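Side-chain contacts in beta-n-acetylhexosaminidase (Streptococcus pneumoniae, PDB 4AZI), which probably removes terminal beta-linked N-acetylglucosamine from glycan chains as a family 20 glycoside hydrolase: residues P113-P118 against A161-Y166; D49-L54 against K74-G79. The protein carries 2 engineered substitutions. All coordinates share one frame; numbering follows the deposited sequence. Where two conformers were deposited one is given.

Contact 1. Residues P113-P118 against A161-Y166; sequences PAINSP and ALIGKY
I163 meets the strand at two points: its CD1 lies 3.3 Å from S117 OG, and its CG1 lies 4.0 Å from I115 CG2. The two isoleucines lie alongside, pointing in opposite senses. With I163 CG1 anti to the carbonyl carbon (chi1 -76°), the ethyl branch makes both contacts, its inner carbon on I115 and its end on the serine. S117 OG meets only methyl carbon there; its hydrogen bond is with the hydroxyl of Y209 on helix 203-219, and I163 packs on that same tyrosine.

The segment axes run antiparallel at 179° and approach to 10.3 Å. This fits the beta-alpha-beta crossover of a TIM barrel: helix 153-170 follows strand 110-117, packs back against it, and leads on to the next barrel strand, 176-180.

Toward Y166 the fit is looser. I115 CD1 sits over one face of the ring, yet the nearest pair, I115 CG1 to Y166 CG, is 4.4 Å apart. All four touching residues are buried. A161 and K165, the partly exposed residues of 161-166, have side chains that touch I60 of strand 60-62 instead of the barrel strand.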
# COMPACT_ATOMS: atom_id res chain seq x y z
N PRO A 113 -5.21 -0.72 -2.44
CA PRO A 113 -5.35 -1.67 -1.34
C PRO A 113 -4.24 -2.72 -1.28
O PRO A 113 -3.73 -3.17 -2.33
CB PRO A 113 -6.67 -2.37 -1.66
CG PRO A 113 -6.72 -2.36 -3.16
CD PRO A 113 -6.13 -1.03 -3.56
N ALA A 114 -3.90 -3.14 -0.06
CA ALA A 114 -3.06 -4.31 0.19
C ALA A 114 -3.78 -5.31 1.09
O ALA A 114 -4.39 -4.92 2.11
CB ALA A 114 -1.72 -3.90 0.80
N ILE A 115 -3.74 -6.59 0.69
CA ILE A 115 -4.20 -7.72 1.52
C ILE A 115 -3.06 -8.73 1.55
O ILE A 115 -2.81 -9.41 0.55
CB ILE A 115 -5.46 -8.43 0.94
CG1 ILE A 115 -6.62 -7.45 0.69
CG2 ILE A 115 -5.86 -9.61 1.82
CD1 ILE A 115 -7.28 -6.88 1.94
N ASN A 116 -2.39 -8.83 2.69
CA ASN A 116 -1.14 -9.59 2.77
C ASN A 116 -1.33 -11.09 2.94
O ASN A 116 -2.21 -11.52 3.67
CB ASN A 116 -0.27 -9.06 3.92
CG ASN A 116 1.21 -9.05 3.57
OD1 ASN A 116 1.66 -9.79 2.70
ND2 ASN A 116 1.96 -8.19 4.24
N SER A 117 -0.50 -11.86 2.25
CA SER A 117 -0.36 -13.31 2.42
C SER A 117 0.92 -13.68 1.64
O SER A 117 1.41 -12.85 0.87
CB SER A 117 -1.58 -14.07 1.88
OG SER A 117 -1.66 -13.97 0.46
N PRO A 118 1.51 -14.87 1.87
CA PRO A 118 1.21 -15.88 2.90
C PRO A 118 1.79 -15.54 4.28
O PRO A 118 1.60 -16.31 5.23
CB PRO A 118 1.84 -17.16 2.33
CG PRO A 118 2.95 -16.68 1.47
CD PRO A 118 2.58 -15.32 0.96
N ALA A 161 -9.28 -18.14 -2.55
CA ALA A 161 -10.67 -17.81 -2.81
C ALA A 161 -11.04 -16.50 -2.12
O ALA A 161 -11.68 -15.65 -2.74
CB ALA A 161 -11.59 -18.94 -2.34
N LEU A 162 -10.62 -16.34 -0.86
CA LEU A 162 -10.85 -15.11 -0.09
C LEU A 162 -10.23 -13.88 -0.76
O LEU A 162 -10.90 -12.86 -0.93
CB LEU A 162 -10.29 -15.24 1.34
CG LEU A 162 -10.53 -14.04 2.26
CD1 LEU A 162 -12.03 -13.80 2.43
CD2 LEU A 162 -9.87 -14.27 3.61
N ILE A 163 -8.97 -13.99 -1.16
CA ILE A 163 -8.31 -12.88 -1.85
C ILE A 163 -8.96 -12.58 -3.21
O ILE A 163 -9.02 -11.43 -3.63
CB ILE A 163 -6.78 -13.08 -1.94
CG1 ILE A 163 -6.17 -12.79 -0.57
CG2 ILE A 163 -6.17 -12.14 -2.98
CD1 ILE A 163 -4.87 -13.49 -0.32
N GLY A 164 -9.45 -13.63 -3.86
CA GLY A 164 -10.28 -13.49 -5.07
C GLY A 164 -11.50 -12.61 -4.88
O GLY A 164 -11.79 -11.74 -5.71
N LYS A 165 -12.24 -12.83 -3.79
CA LYS A 165 -13.41 -12.00 -3.46
C LYS A 165 -13.03 -10.54 -3.26
O LYS A 165 -13.64 -9.67 -3.86
CB LYS A 165 -14.19 -12.53 -2.26
CG LYS A 165 -14.98 -13.80 -2.54
CD LYS A 165 -16.05 -13.61 -3.60
CE LYS A 165 -16.64 -14.97 -3.96
NZ LYS A 165 -17.69 -14.91 -5.02
N TYR A 166 -12.01 -10.27 -2.43
CA TYR A 166 -11.52 -8.90 -2.27
C TYR A 166 -11.13 -8.28 -3.62
O TYR A 166 -11.48 -7.14 -3.90
CB TYR A 166 -10.33 -8.81 -1.29
CG TYR A 166 -10.69 -9.02 0.17
CD1 TYR A 166 -11.53 -8.12 0.84
CD2 TYR A 166 -10.17 -10.09 0.89
CE1 TYR A 166 -11.86 -8.30 2.18
CE2 TYR A 166 -10.48 -10.28 2.23
CZ TYR A 166 -11.33 -9.38 2.87
OH TYR A 166 -11.65 -9.55 4.19

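Contact 2. Residues D49-L54 against K74-G79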
# COMPACT_ATOMS: atom_id res chain seq x y z
N ASP A 49 -1.35 -8.64 9.20
CA ASP A 49 -1.56 -9.25 10.53
C ASP A 49 -3.05 -9.31 10.85
O ASP A 49 -3.66 -10.37 10.75
CB ASP A 49 -0.76 -8.52 11.63
CG ASP A 49 0.75 -8.63 11.43
OD1 ASP A 49 1.19 -9.07 10.34
OD2 ASP A 49 1.50 -8.29 12.37
N GLY A 50 -3.64 -8.19 11.24
CA GLY A 50 -5.09 -8.10 11.34
C GLY A 50 -5.71 -8.00 9.95
O GLY A 50 -5.04 -7.63 8.98
N LEU A 51 -7.00 -8.33 9.86
CA LEU A 51 -7.74 -8.17 8.62
C LEU A 51 -8.95 -7.29 8.89
O LEU A 51 -9.97 -7.76 9.41
CB LEU A 51 -8.16 -9.54 8.06
CG LEU A 51 -8.99 -9.51 6.78
CD1 LEU A 51 -10.26 -8.72 7.02
CD2 LEU A 51 -8.21 -8.92 5.61
N ARG A 52 -8.83 -6.02 8.52
CA ARG A 52 -9.76 -4.97 8.93
C ARG A 52 -10.65 -4.46 7.79
O ARG A 52 -10.89 -3.26 7.67
CB ARG A 52 -9.00 -3.83 9.62
CG ARG A 52 -8.10 -4.32 10.75
CD ARG A 52 -7.67 -3.19 11.68
NE ARG A 52 -6.88 -3.72 12.79
CZ ARG A 52 -7.39 -4.20 13.93
NH1 ARG A 52 -8.70 -4.20 14.11
NH2 ARG A 52 -6.59 -4.67 14.88
N PHE A 53 -11.12 -5.39 6.97
CA PHE A 53 -12.07 -5.09 5.91
C PHE A 53 -12.97 -6.28 5.65
O PHE A 53 -12.50 -7.38 5.32
CB PHE A 53 -11.34 -4.68 4.62
CG PHE A 53 -12.25 -4.35 3.47
CD1 PHE A 53 -13.46 -3.67 3.67
CD2 PHE A 53 -11.89 -4.69 2.17
CE1 PHE A 53 -14.29 -3.36 2.60
CE2 PHE A 53 -12.71 -4.37 1.09
CZ PHE A 53 -13.91 -3.71 1.31
N LEU A 54 -14.27 -6.05 5.80
CA LEU A 54 -15.28 -7.05 5.45
C LEU A 54 -16.21 -6.53 4.37
O LEU A 54 -16.74 -5.41 4.47
CB LEU A 54 -16.11 -7.45 6.68
CG LEU A 54 -15.37 -7.96 7.91
CD1 LEU A 54 -16.32 -7.95 9.11
CD2 LEU A 54 -14.82 -9.35 7.66
N LYS A 74 -17.73 -13.74 11.15
CA LYS A 74 -17.50 -14.04 12.56
C LYS A 74 -16.07 -14.55 12.81
O LYS A 74 -15.40 -14.11 13.74
CB LYS A 74 -18.54 -15.04 13.08
CG LYS A 74 -18.48 -15.29 14.57
CD LYS A 74 -19.79 -15.87 15.10
CE LYS A 74 -19.62 -16.40 16.52
NZ LYS A 74 -18.72 -17.58 16.57
N ALA A 75 -15.62 -15.46 11.95
CA ALA A 75 -14.28 -16.02 12.04
C ALA A 75 -13.19 -14.96 11.91
O ALA A 75 -12.25 -14.92 12.71
CB ALA A 75 -14.10 -17.11 11.00
N ILE A 76 -13.31 -14.11 10.88
CA ILE A 76 -12.36 -13.02 10.62
C ILE A 76 -12.33 -12.01 11.77
O ILE A 76 -11.25 -11.61 12.21
CB ILE A 76 -12.66 -12.32 9.28
CG1 ILE A 76 -12.33 -13.26 8.11
CG2 ILE A 76 -11.87 -11.02 9.17
CD1 ILE A 76 -12.76 -12.72 6.76
N ILE A 77 -13.50 -11.59 12.24
CA ILE A 77 -13.56 -10.71 13.40
C ILE A 77 -12.79 -11.34 14.57
O ILE A 77 -11.95 -10.68 15.19
CB ILE A 77 -15.01 -10.32 13.77
CG1 ILE A 77 -15.58 -9.40 12.68
CG2 ILE A 77 -15.05 -9.60 15.11
CD1 ILE A 77 -17.09 -9.23 12.68
N GLU A 78 -13.05 -12.61 14.85
CA GLU A 78 -12.30 -13.35 15.88
C GLU A 78 -10.79 -13.42 15.64
O GLU A 78 -10.01 -13.22 16.56
CB GLU A 78 -12.89 -14.75 16.07
CG GLU A 78 -14.09 -14.75 17.02
CD GLU A 78 -15.09 -15.85 16.71
OE1 GLU A 78 -14.78 -16.75 15.90
OE2 GLU A 78 -16.20 -15.80 17.28
N GLY A 79 -10.38 -13.71 14.40
CA GLY A 79 -8.95 -13.68 14.06
C GLY A 79 -8.33 -12.30 14.30
O GLY A 79 -7.23 -12.18 14.84
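The long connection that follows barrel strand 41-45 folds back on its own helix 69-83 here, with L51 and L54 of the irregular segment 49-54 meeting I76 and I77. The branch methyl of I76 is shared by both leucines: its CG2 is 3.7 Å from L54 CD2 and 3.5 Å from L51 CD1, the latter in one of two deposited L51 conformers. With I76 CG1 beside the backbone N (chi1 -70°), CG2 is left anti to that N, which turns this methyl to the loop, where both leucines meet it. L54 forks over the helix: while CD2 rests on I76, CD1 is 3.9 Å from I77 CD1, and these two side chains are roughly perpendicular.

The side-chain contacts between the segments are apolar; a polar tie to this helix runs from L51 O to T80 OG1. The inner part, L51 and I76, is buried, whereas L54 and I77 are partly exposed. K74 lies on another side of the helix, where its NZ forms a salt bridge of 3.2 Å with E78 OE2 through the syn lone pair.

At the start of the segment D49 OD2 forms a salt bridge with R19 NE, and D49 OD1 a hydrogen bond with H120 ND1; both partners line the inhibitor pocket. The arrangement is that of an enlarged beta-alpha loop at the C-terminal end of a TIM-barrel strand.

How the contacts relate
Both contacts belong to one eight-stranded TIM barrel, with centres about 12 Å apart and on the same side of the chain's centre. Along the chain they come in series: contact 2 closes within the connection between strands 41-45 and 110-117, and contact 1 then opens on strand 110-117 and closes on helix 153-170. They touch directly. Y166 OH of contact 1 is 2.6 Å from F53 O of contact 2, a probable hydrogen bond, and 3.3 Å from L51 CD1 in the conformer given. The connection after strand 41-45 is thus joined to the helix after strand 110-117, and the same connection reaches the inhibitor pocket through D49 and its partners R19 and H120.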